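Local coordinates for protein WZI (Escherichia coli, PDB 2YNK) that is an outer membrane beta-barrel lectin that binds carbohydrate and underpins assembly of the group 1 capsule, at residues 208-218 against 230-241; 158-169 against 352-362. One frame throughout, in Å; residues are numbered along the deposited sequence.

Contact 1: residues 208-218 against 230-241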
loop_
_atom_site.group_PDB
_atom_site.type_symbol
_atom_site.label_atom_id
_atom_site.label_comp_id
_atom_site.label_asym_id
_atom_site.label_seq_id
_atom_site.Cartn_x
_atom_site.Cartn_y
_atom_site.Cartn_z
ATOM N N VAL A 208 -0.226 25.595 -1.638
ATOM C CA VAL A 208 1.036 25.854 -0.923
ATOM C C VAL A 208 2.152 25.059 -1.600
ATOM O O VAL A 208 2.522 23.954 -1.154
ATOM C CB VAL A 208 0.988 25.435 0.563
ATOM C CG1 VAL A 208 2.202 25.996 1.293
ATOM C CG2 VAL A 208 -0.305 25.889 1.226
ATOM N N PRO A 209 2.691 25.610 -2.694
ATOM C CA PRO A 209 3.663 24.884 -3.510
ATOM C C PRO A 209 4.822 24.276 -2.707
ATOM O O PRO A 209 5.199 24.797 -1.670
ATOM C CB PRO A 209 4.177 25.969 -4.473
ATOM C CG PRO A 209 3.081 26.974 -4.534
ATOM C CD PRO A 209 2.493 26.993 -3.164
ATOM N N HIS A 210 5.377 23.179 -3.208
ATOM C CA HIS A 210 6.499 22.470 -2.560
ATOM C C HIS A 210 6.266 22.177 -1.108
ATOM O O HIS A 210 7.130 22.429 -0.286
ATOM C CB HIS A 210 7.788 23.260 -2.732
ATOM C CG HIS A 210 7.909 23.923 -4.079
ATOM N ND1 HIS A 210 7.773 23.247 -5.235
ATOM C CD2 HIS A 210 8.162 25.252 -4.427
ATOM C CE1 HIS A 210 7.930 24.096 -6.275
ATOM N NE2 HIS A 210 8.167 25.321 -5.779
ATOM N N ALA A 211 5.096 21.651 -0.775
ATOM C CA ALA A 211 4.794 21.293 0.600
ATOM C C ALA A 211 5.438 19.940 0.926
ATOM O O ALA A 211 5.517 19.027 0.082
ATOM C CB ALA A 211 3.292 21.239 0.839
ATOM N N LYS A 212 5.887 19.808 2.162
ATOM C CA LYS A 212 6.574 18.610 2.572
ATOM C C LYS A 212 5.617 17.706 3.313
ATOM O O LYS A 212 4.752 18.176 4.051
ATOM C CB LYS A 212 7.763 18.950 3.458
ATOM C CG LYS A 212 8.560 20.166 3.000
ATOM C CD LYS A 212 8.997 20.086 1.546
ATOM C CE LYS A 212 9.842 21.294 1.183
ATOM N NZ LYS A 212 10.231 21.253 -0.250
ATOM N N ILE A 213 5.762 16.405 3.088
ATOM C CA ILE A 213 5.158 15.420 3.960
ATOM C C ILE A 213 6.317 14.761 4.700
ATOM O O ILE A 213 7.172 14.122 4.093
ATOM C CB ILE A 213 4.306 14.399 3.186
ATOM C CG1 ILE A 213 3.166 15.106 2.446
ATOM C CG2 ILE A 213 3.710 13.370 4.133
ATOM C CD1 ILE A 213 2.070 15.660 3.340
ATOM N N ILE A 214 6.364 14.977 6.009
ATOM C CA ILE A 214 7.371 14.362 6.867
ATOM C C ILE A 214 6.643 13.430 7.814
ATOM O O ILE A 214 5.579 13.783 8.340
ATOM C CB ILE A 214 8.183 15.421 7.635
ATOM C CG1 ILE A 214 8.951 16.290 6.630
ATOM C CG2 ILE A 214 9.148 14.761 8.609
ATOM C CD1 ILE A 214 9.148 17.716 7.078
ATOM N N GLY A 215 7.191 12.234 8.004
ATOM C CA GLY A 215 6.456 11.195 8.716
ATOM C C GLY A 215 7.275 10.081 9.329
ATOM O O GLY A 215 8.440 9.853 8.979
ATOM N N GLY A 216 6.631 9.370 10.242
ATOM C CA GLY A 216 7.288 8.332 11.010
ATOM C C GLY A 216 6.308 7.230 11.326
ATOM O O GLY A 216 5.120 7.482 11.562
ATOM N N ARG A 217 6.807 6.002 11.319
ATOM C CA ARG A 217 5.996 4.851 11.644
ATOM C C ARG A 217 6.818 3.810 12.395
ATOM O O ARG A 217 7.989 3.573 12.077
ATOM C CB ARG A 217 5.418 4.244 10.377
ATOM C CG ARG A 217 4.816 2.869 10.607
ATOM C CD ARG A 217 4.048 2.375 9.407
ATOM N NE ARG A 217 3.446 1.077 9.683
ATOM C CZ ARG A 217 2.318 0.895 10.364
ATOM N NH1 ARG A 217 1.647 1.937 10.861
ATOM N NH2 ARG A 217 1.857 -0.338 10.551
ATOM N N PHE A 218 6.180 3.192 13.380
ATOM C CA PHE A 218 6.819 2.209 14.238
ATOM C C PHE A 218 5.879 1.034 14.420
ATOM O O PHE A 218 4.672 1.225 14.600
ATOM C CB PHE A 218 7.133 2.822 15.600
ATOM C CG PHE A 218 7.860 1.896 16.532
ATOM C CD1 PHE A 218 9.249 1.840 16.539
ATOM C CD2 PHE A 218 7.157 1.085 17.423
ATOM C CE1 PHE A 218 9.918 0.993 17.406
ATOM C CE2 PHE A 218 7.824 0.238 18.291
ATOM C CZ PHE A 218 9.205 0.190 18.277
ATOM N N ALA A 230 2.135 2.155 15.227
ATOM C CA ALA A 230 1.895 3.562 15.473
ATOM C C ALA A 230 2.476 4.336 14.287
ATOM O O ALA A 230 3.516 3.955 13.739
ATOM C CB ALA A 230 2.556 3.986 16.774
ATOM N N SER A 231 1.803 5.401 13.873
ATOM C CA SER A 231 2.330 6.229 12.798
ATOM C C SER A 231 1.835 7.667 12.861
ATOM O O SER A 231 0.704 7.952 13.302
ATOM C CB SER A 231 2.034 5.612 11.427
ATOM O OG SER A 231 0.750 5.023 11.364
ATOM N N ARG A 232 2.707 8.567 12.414
ATOM C CA ARG A 232 2.446 9.988 12.443
ATOM C C ARG A 232 2.931 10.639 11.139
ATOM O O ARG A 232 3.964 10.267 10.588
ATOM C CB ARG A 232 3.139 10.587 13.666
ATOM C CG ARG A 232 2.810 12.039 13.963
ATOM C CD ARG A 232 3.387 12.438 15.314
ATOM N NE ARG A 232 3.750 13.858 15.385
ATOM C CZ ARG A 232 2.899 14.861 15.608
ATOM N NH1 ARG A 232 1.594 14.639 15.773
ATOM N NH2 ARG A 232 3.357 16.104 15.662
ATOM N N ILE A 233 2.157 11.599 10.650
ATOM C CA ILE A 233 2.481 12.363 9.443
ATOM C C ILE A 233 2.236 13.834 9.717
ATOM O O ILE A 233 1.215 14.187 10.309
ATOM C CB ILE A 233 1.575 11.938 8.269
ATOM C CG1 ILE A 233 2.220 10.822 7.456
ATOM C CG2 ILE A 233 1.290 13.105 7.342
ATOM C CD1 ILE A 233 3.404 11.274 6.632
HETATM N N MSE A 234 3.151 14.700 9.296
HETATM C CA MSE A 234 2.854 16.131 9.320
HETATM C C MSE A 234 3.039 16.755 7.960
HETATM O O MSE A 234 4.020 16.505 7.262
HETATM C CB MSE A 234 3.616 16.895 10.400
HETATM C CG MSE A 234 5.113 16.676 10.358
HETATM SE SE MSE A 234 5.980 18.020 11.510
HETATM C CE MSE A 234 7.457 16.826 12.069
ATOM N N GLN A 235 2.062 17.568 7.576
ATOM C CA GLN A 235 2.117 18.353 6.349
ATOM C C GLN A 235 2.710 19.706 6.729
ATOM O O GLN A 235 2.128 20.433 7.524
ATOM C CB GLN A 235 0.710 18.498 5.781
ATOM C CG GLN A 235 0.633 18.797 4.298
ATOM C CD GLN A 235 -0.774 18.639 3.744
ATOM O OE1 GLN A 235 -0.980 18.661 2.524
ATOM N NE2 GLN A 235 -1.751 18.478 4.634
ATOM N N TRP A 236 3.866 20.036 6.166
ATOM C CA TRP A 236 4.712 21.092 6.711
ATOM C C TRP A 236 5.508 21.762 5.617
ATOM O O TRP A 236 5.729 21.179 4.562
ATOM C CB TRP A 236 5.615 20.468 7.778
ATOM C CG TRP A 236 6.633 21.392 8.399
ATOM C CD1 TRP A 236 6.471 22.225 9.499
ATOM C CD2 TRP A 236 8.017 21.588 7.976
ATOM N NE1 TRP A 236 7.624 22.911 9.766
ATOM C CE2 TRP A 236 8.587 22.576 8.886
ATOM C CE3 TRP A 236 8.810 21.067 6.962
ATOM C CZ2 TRP A 236 9.893 23.008 8.769
ATOM C CZ3 TRP A 236 10.131 21.509 6.851
ATOM C CH2 TRP A 236 10.660 22.456 7.733
ATOM N N GLY A 237 5.922 23.005 5.834
ATOM C CA GLY A 237 6.696 23.736 4.825
ATOM C C GLY A 237 5.884 24.220 3.622
ATOM O O GLY A 237 4.650 24.094 3.599
ATOM N N GLY A 238 6.587 24.770 2.630
ATOM C CA GLY A 238 5.975 25.333 1.417
ATOM C C GLY A 238 6.243 26.822 1.264
ATOM O O GLY A 238 6.864 27.438 2.126
ATOM N N LYS A 239 5.783 27.412 0.167
ATOM C CA LYS A 239 5.930 28.860 -0.016
ATOM C C LYS A 239 5.055 29.648 0.975
ATOM O O LYS A 239 3.856 29.391 1.116
ATOM C CB LYS A 239 5.648 29.278 -1.466
ATOM C CG LYS A 239 6.738 28.808 -2.420
ATOM C CD LYS A 239 6.710 29.496 -3.783
ATOM C CE LYS A 239 7.684 28.802 -4.733
ATOM N NZ LYS A 239 7.794 29.437 -6.072
ATOM N N GLY A 240 5.682 30.590 1.674
ATOM C CA GLY A 240 5.002 31.397 2.677
ATOM C C GLY A 240 4.782 30.645 3.970
ATOM O O GLY A 240 3.917 31.004 4.772
ATOM N N ARG A 241 5.580 29.604 4.187
ATOM C CA ARG A 241 5.432 28.766 5.368
ATOM C C ARG A 241 6.710 28.770 6.185
ATOM O O ARG A 241 7.793 28.954 5.643
ATOM C CB ARG A 241 5.066 27.345 4.958
ATOM C CG ARG A 241 3.741 27.230 4.205
ATOM C CD ARG A 241 2.552 27.576 5.081
ATOM N NE ARG A 241 2.601 26.807 6.316
ATOM C CZ ARG A 241 2.064 27.175 7.474
ATOM N NH1 ARG A 241 1.397 28.320 7.593
ATOM N NH2 ARG A 241 2.198 26.377 8.528
#
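A230 opens the pairing by exchanging two backbone hydrogen bonds with F218, N to O and O to N. The axes of strands 212-218 and 230-236 run antiparallel at 179° and 4.7 Å. S231 faces R217 in a non-hydrogen-bonded pair; the hydrogen bond from R217 NH1 to S231 OG is weak, and R217 also has a salt bridge to D274 and hydrogen bonds to T29 and S28. R232 pairs with G216 through the backbone, its side chain leaving to a salt bridge with E298. On the other face, I233 CD1 lies against the backbone of G215, which has no side chain, and against I213 CG2. M234 N donates to I214 O at 2.8 Å, nearly straight at 178°. On the face shared with I213, Q235 CG meets I213 CD1 at 3.6 Å. W236, with CG anti to the backbone N (chi1 176°), brings CE3 to I214 CD1, while NE1 is hydrogen-bonded to N247. Past the strand, V208 CG1 packs against G238 CA, and K239 N reaches P209 O at 3.2 Å. Paired backbone bonds thus hold the register of a barrel hairpin whose R217, S231 and I233 face meets W152; hexane near A230 and octane near F218 suggest that the opposite face meets lipid there.

Contact 2: residues 158-169 against 352-362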
loop_
_atom_site.group_PDB
_atom_site.type_symbol
_atom_site.label_atom_id
_atom_site.label_comp_id
_atom_site.label_asym_id
_atom_site.label_seq_id
_atom_site.Cartn_x
_atom_site.Cartn_y
_atom_site.Cartn_z
ATOM N N GLY A 158 -6.979 -0.088 1.620
ATOM C CA GLY A 158 -6.457 1.251 1.843
ATOM C C GLY A 158 -5.632 1.359 3.112
ATOM O O GLY A 158 -5.708 0.500 3.996
ATOM N N SER A 159 -4.801 2.391 3.167
ATOM C CA SER A 159 -4.279 2.904 4.419
ATOM C C SER A 159 -4.979 4.221 4.717
ATOM O O SER A 159 -5.149 5.044 3.834
ATOM C CB SER A 159 -2.784 3.158 4.325
ATOM O OG SER A 159 -2.373 4.003 5.393
ATOM N N LEU A 160 -5.354 4.436 5.967
ATOM C CA LEU A 160 -6.009 5.680 6.354
ATOM C C LEU A 160 -5.037 6.848 6.470
ATOM O O LEU A 160 -5.478 8.000 6.610
ATOM C CB LEU A 160 -6.730 5.524 7.695
ATOM C CG LEU A 160 -7.835 4.474 7.802
ATOM C CD1 LEU A 160 -8.298 4.385 9.255
ATOM C CD2 LEU A 160 -8.998 4.778 6.872
ATOM N N ILE A 161 -3.734 6.569 6.410
ATOM C CA ILE A 161 -2.717 7.592 6.683
ATOM C C ILE A 161 -1.688 7.771 5.575
ATOM O O ILE A 161 -1.345 8.895 5.246
ATOM C CB ILE A 161 -1.981 7.306 8.008
ATOM C CG1 ILE A 161 -1.059 8.483 8.360
ATOM C CG2 ILE A 161 -1.225 5.979 7.936
ATOM C CD1 ILE A 161 -0.821 8.666 9.844
ATOM N N ARG A 162 -1.169 6.675 5.033
ATOM C CA ARG A 162 -0.269 6.739 3.893
ATOM C C ARG A 162 -0.443 5.511 3.026
ATOM O O ARG A 162 0.056 4.425 3.343
ATOM C CB ARG A 162 1.191 6.891 4.317
ATOM C CG ARG A 162 1.600 8.328 4.638
ATOM C CD ARG A 162 1.607 9.259 3.423
ATOM N NE ARG A 162 2.555 8.819 2.398
ATOM C CZ ARG A 162 2.232 8.181 1.274
ATOM N NH1 ARG A 162 0.961 7.905 0.960
ATOM N NH2 ARG A 162 3.202 7.808 0.446
ATOM N N GLY A 163 -1.161 5.705 1.924
ATOM C CA GLY A 163 -1.396 4.660 0.966
ATOM C C GLY A 163 -0.743 4.925 -0.373
ATOM O O GLY A 163 0.304 5.567 -0.471
ATOM N N ASP A 164 -1.460 4.492 -1.400
ATOM C CA ASP A 164 -0.932 4.058 -2.673
ATOM C C ASP A 164 -1.657 4.676 -3.846
ATOM O O ASP A 164 -1.331 4.360 -4.987
ATOM C CB ASP A 164 -1.271 2.573 -2.736
ATOM C CG ASP A 164 -0.257 1.768 -3.437
ATOM O OD1 ASP A 164 0.917 2.183 -3.487
ATOM O OD2 ASP A 164 -0.645 0.689 -3.905
ATOM N N ALA A 165 -2.650 5.530 -3.557
ATOM C CA ALA A 165 -3.716 5.884 -4.484
ATOM C C ALA A 165 -3.494 7.285 -5.033
ATOM O O ALA A 165 -4.353 8.169 -4.906
ATOM C CB ALA A 165 -5.049 5.807 -3.752
HETATM N N MSE A 166 -2.328 7.479 -5.636
HETATM C CA MSE A 166 -1.733 8.806 -5.804
HETATM C C MSE A 166 -0.343 8.587 -6.314
HETATM O O MSE A 166 0.210 7.499 -6.177
HETATM C CB MSE A 166 -1.620 9.485 -4.441
HETATM C CG MSE A 166 -1.279 8.386 -3.416
HETATM SE SE MSE A 166 0.219 8.931 -2.311
HETATM C CE MSE A 166 1.652 8.176 -3.433
ATOM N N ARG A 167 0.255 9.618 -6.892
ATOM C CA ARG A 167 1.572 9.467 -7.478
ATOM C C ARG A 167 2.592 9.554 -6.366
ATOM O O ARG A 167 2.494 10.449 -5.519
ATOM C CB ARG A 167 1.829 10.528 -8.546
ATOM C CG ARG A 167 0.793 10.483 -9.646
ATOM C CD ARG A 167 1.083 11.474 -10.756
ATOM N NE ARG A 167 1.547 10.770 -11.938
ATOM C CZ ARG A 167 0.817 10.519 -13.012
ATOM N NH1 ARG A 167 -0.432 10.945 -13.121
ATOM N NH2 ARG A 167 1.358 9.849 -14.008
ATOM N N PRO A 168 3.566 8.624 -6.353
ATOM C CA PRO A 168 4.561 8.617 -5.291
ATOM C C PRO A 168 5.374 9.908 -5.312
ATOM O O PRO A 168 5.583 10.487 -6.389
ATOM C CB PRO A 168 5.427 7.396 -5.619
ATOM C CG PRO A 168 5.236 7.168 -7.080
ATOM C CD PRO A 168 3.837 7.598 -7.376
HETATM N N MSE A 169 5.813 10.355 -4.137
HETATM C CA MSE A 169 6.437 11.657 -3.996
HETATM C C MSE A 169 7.909 11.522 -3.880
HETATM O O MSE A 169 8.418 10.525 -3.351
HETATM C CB MSE A 169 5.946 12.348 -2.740
HETATM C CG MSE A 169 4.425 12.389 -2.691
HETATM SE SE MSE A 169 3.883 13.251 -1.007
HETATM C CE MSE A 169 4.167 11.682 0.170
ATOM N N TYR A 352 -5.450 16.772 2.218
ATOM C CA TYR A 352 -4.458 15.688 2.293
ATOM C C TYR A 352 -4.519 14.883 0.980
ATOM O O TYR A 352 -4.879 13.696 0.963
ATOM C CB TYR A 352 -4.740 14.822 3.525
ATOM C CG TYR A 352 -3.643 13.836 3.901
ATOM C CD1 TYR A 352 -2.366 14.279 4.231
ATOM C CD2 TYR A 352 -3.895 12.466 3.957
ATOM C CE1 TYR A 352 -1.361 13.389 4.576
ATOM C CE2 TYR A 352 -2.901 11.566 4.304
ATOM C CZ TYR A 352 -1.635 12.032 4.613
ATOM O OH TYR A 352 -0.637 11.154 4.958
ATOM N N TYR A 353 -4.203 15.580 -0.120
ATOM C CA TYR A 353 -4.276 15.049 -1.483
ATOM C C TYR A 353 -3.150 15.623 -2.336
ATOM O O TYR A 353 -2.867 16.818 -2.255
ATOM C CB TYR A 353 -5.576 15.458 -2.176
ATOM C CG TYR A 353 -6.845 14.995 -1.523
ATOM C CD1 TYR A 353 -7.342 15.638 -0.404
ATOM C CD2 TYR A 353 -7.579 13.951 -2.053
ATOM C CE1 TYR A 353 -8.525 15.242 0.195
ATOM C CE2 TYR A 353 -8.767 13.539 -1.466
ATOM C CZ TYR A 353 -9.237 14.194 -0.339
ATOM O OH TYR A 353 -10.403 13.800 0.272
ATOM N N GLN A 354 -2.533 14.781 -3.169
ATOM C CA GLN A 354 -1.631 15.261 -4.199
ATOM C C GLN A 354 -2.308 15.078 -5.530
ATOM O O GLN A 354 -2.777 13.979 -5.828
ATOM C CB GLN A 354 -0.334 14.480 -4.205
ATOM C CG GLN A 354 0.667 15.035 -5.198
ATOM C CD GLN A 354 1.957 14.280 -5.204
ATOM O OE1 GLN A 354 2.975 14.779 -4.740
ATOM N NE2 GLN A 354 1.926 13.069 -5.729
ATOM N N GLN A 355 -2.356 16.156 -6.319
ATOM C CA GLN A 355 -2.994 16.159 -7.633
ATOM C C GLN A 355 -4.393 15.584 -7.577
ATOM O O GLN A 355 -4.833 14.870 -8.479
ATOM C CB GLN A 355 -2.122 15.435 -8.649
ATOM C CG GLN A 355 -0.761 16.099 -8.774
ATOM C CD GLN A 355 0.243 15.300 -9.562
ATOM O OE1 GLN A 355 0.530 14.145 -9.236
ATOM N NE2 GLN A 355 0.820 15.924 -10.583
ATOM N N GLY A 356 -5.093 15.914 -6.498
ATOM C CA GLY A 356 -6.482 15.524 -6.320
ATOM C C GLY A 356 -6.637 14.144 -5.731
ATOM O O GLY A 356 -7.714 13.781 -5.244
ATOM N N TYR A 357 -5.562 13.364 -5.779
ATOM C CA TYR A 357 -5.628 11.986 -5.352
ATOM C C TYR A 357 -5.120 11.870 -3.921
ATOM O O TYR A 357 -4.102 12.474 -3.555
ATOM C CB TYR A 357 -4.933 11.085 -6.357
ATOM C CG TYR A 357 -5.876 10.727 -7.501
ATOM C CD1 TYR A 357 -6.351 11.709 -8.368
ATOM C CD2 TYR A 357 -6.342 9.421 -7.675
ATOM C CE1 TYR A 357 -7.239 11.403 -9.385
ATOM C CE2 TYR A 357 -7.224 9.107 -8.695
ATOM C CZ TYR A 357 -7.671 10.107 -9.550
ATOM O OH TYR A 357 -8.549 9.808 -10.574
ATOM N N PRO A 358 -5.890 11.163 -3.082
ATOM C CA PRO A 358 -5.617 11.077 -1.658
ATOM C C PRO A 358 -4.291 10.380 -1.331
ATOM O O PRO A 358 -3.958 9.388 -1.954
ATOM C CB PRO A 358 -6.792 10.246 -1.134
ATOM C CG PRO A 358 -7.211 9.424 -2.293
ATOM C CD PRO A 358 -7.051 10.337 -3.461
ATOM N N LEU A 359 -3.559 10.958 -0.382
ATOM C CA LEU A 359 -2.386 10.364 0.225
ATOM C C LEU A 359 -2.793 9.302 1.269
ATOM O O LEU A 359 -1.967 8.521 1.732
ATOM C CB LEU A 359 -1.545 11.448 0.914
ATOM C CG LEU A 359 -0.419 12.127 0.142
ATOM C CD1 LEU A 359 -0.959 12.924 -1.033
ATOM C CD2 LEU A 359 0.367 13.025 1.084
ATOM N N GLY A 360 -4.063 9.313 1.654
ATOM C CA GLY A 360 -4.599 8.347 2.590
ATOM C C GLY A 360 -5.387 7.314 1.835
ATOM O O GLY A 360 -4.881 6.737 0.883
ATOM N N ASP A 361 -6.629 7.090 2.250
ATOM C CA ASP A 361 -7.449 6.014 1.694
ATOM C C ASP A 361 -7.927 6.324 0.275
ATOM O O ASP A 361 -8.229 7.465 -0.049
ATOM C CB ASP A 361 -8.657 5.755 2.609
ATOM C CG ASP A 361 -9.311 4.397 2.365
ATOM O OD1 ASP A 361 -8.855 3.617 1.484
ATOM O OD2 ASP A 361 -10.298 4.114 3.076
ATOM N N ALA A 362 -8.031 5.288 -0.554
ATOM C CA ALA A 362 -8.383 5.452 -1.975
ATOM C C ALA A 362 -9.664 6.288 -2.224
ATOM O O ALA A 362 -9.765 6.970 -3.237
ATOM C CB ALA A 362 -8.486 4.089 -2.653
HETATM O O HOH W 1 -0.472 12.897 -7.093
#
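The Y352 ring carries L359 CB of its own segment over one face, 3.6 Å above the plane and toward the rim, while I161 O lies in plane at its edge. Y352 OH is modelled so close to I161 O that the length of this hydrogen bond is doubtful. The guanidinium of R162 stands 68° from the ring plane; bends at chi2 and chi3 (-67° and -61°) fold it back so that NH1 donates a hydrogen bond in the carbonyl plane, on a lone pair of L359 O, which lies at the guanidinium edge. G163 N also donates to L359 O, at 2.9 Å, so two donors from one loop hold this carbonyl. At the edge of the Y357 ring, in plane, lies A165 O. M166 SE packs on L359 CG at 4.1 Å, with M169 SE against L359 CD2. A water accepts from Q354 NE2 and donates to Q355 OE1; N203 N bonds Q354 OE1, Q204 OE1 takes Q355 NE2, and R167 is salt-bridged to E116. The contact joins the loop between strands 151-152 and 170-176 to the small hairpin 353-354/357-358. Strands 226-236 and 287-295 flank I161, strand 127-138 touches R167, and D361 OD2 is hydrogen-bonded to H330 of strand 322-331; with every touching residue buried, this is consistent with a place in the barrel lumen.

After the first barrel strands comes 158-169, the loop before strand 170-176, and the chain then passes through strand 193-201 to 208-218. Contact 1 closes a short loop there, with 11 residues between its segments, as 230-241 returns along the same hairpin. Contact 2 closes a loop with 182 residues between its segments, when 352-362 comes back to 158-169; contact 1 lies wholly within that span, and the two do not cross. Their centres are 13 Å apart and they touch directly: I233 CG2 is 3.6 Å from Y352 OH, and I213 CG1 is 3.7 Å from L359 CD2. Contact 1 is thus part of the barrel wall, and the loop and small hairpin of contact 2 pack on it.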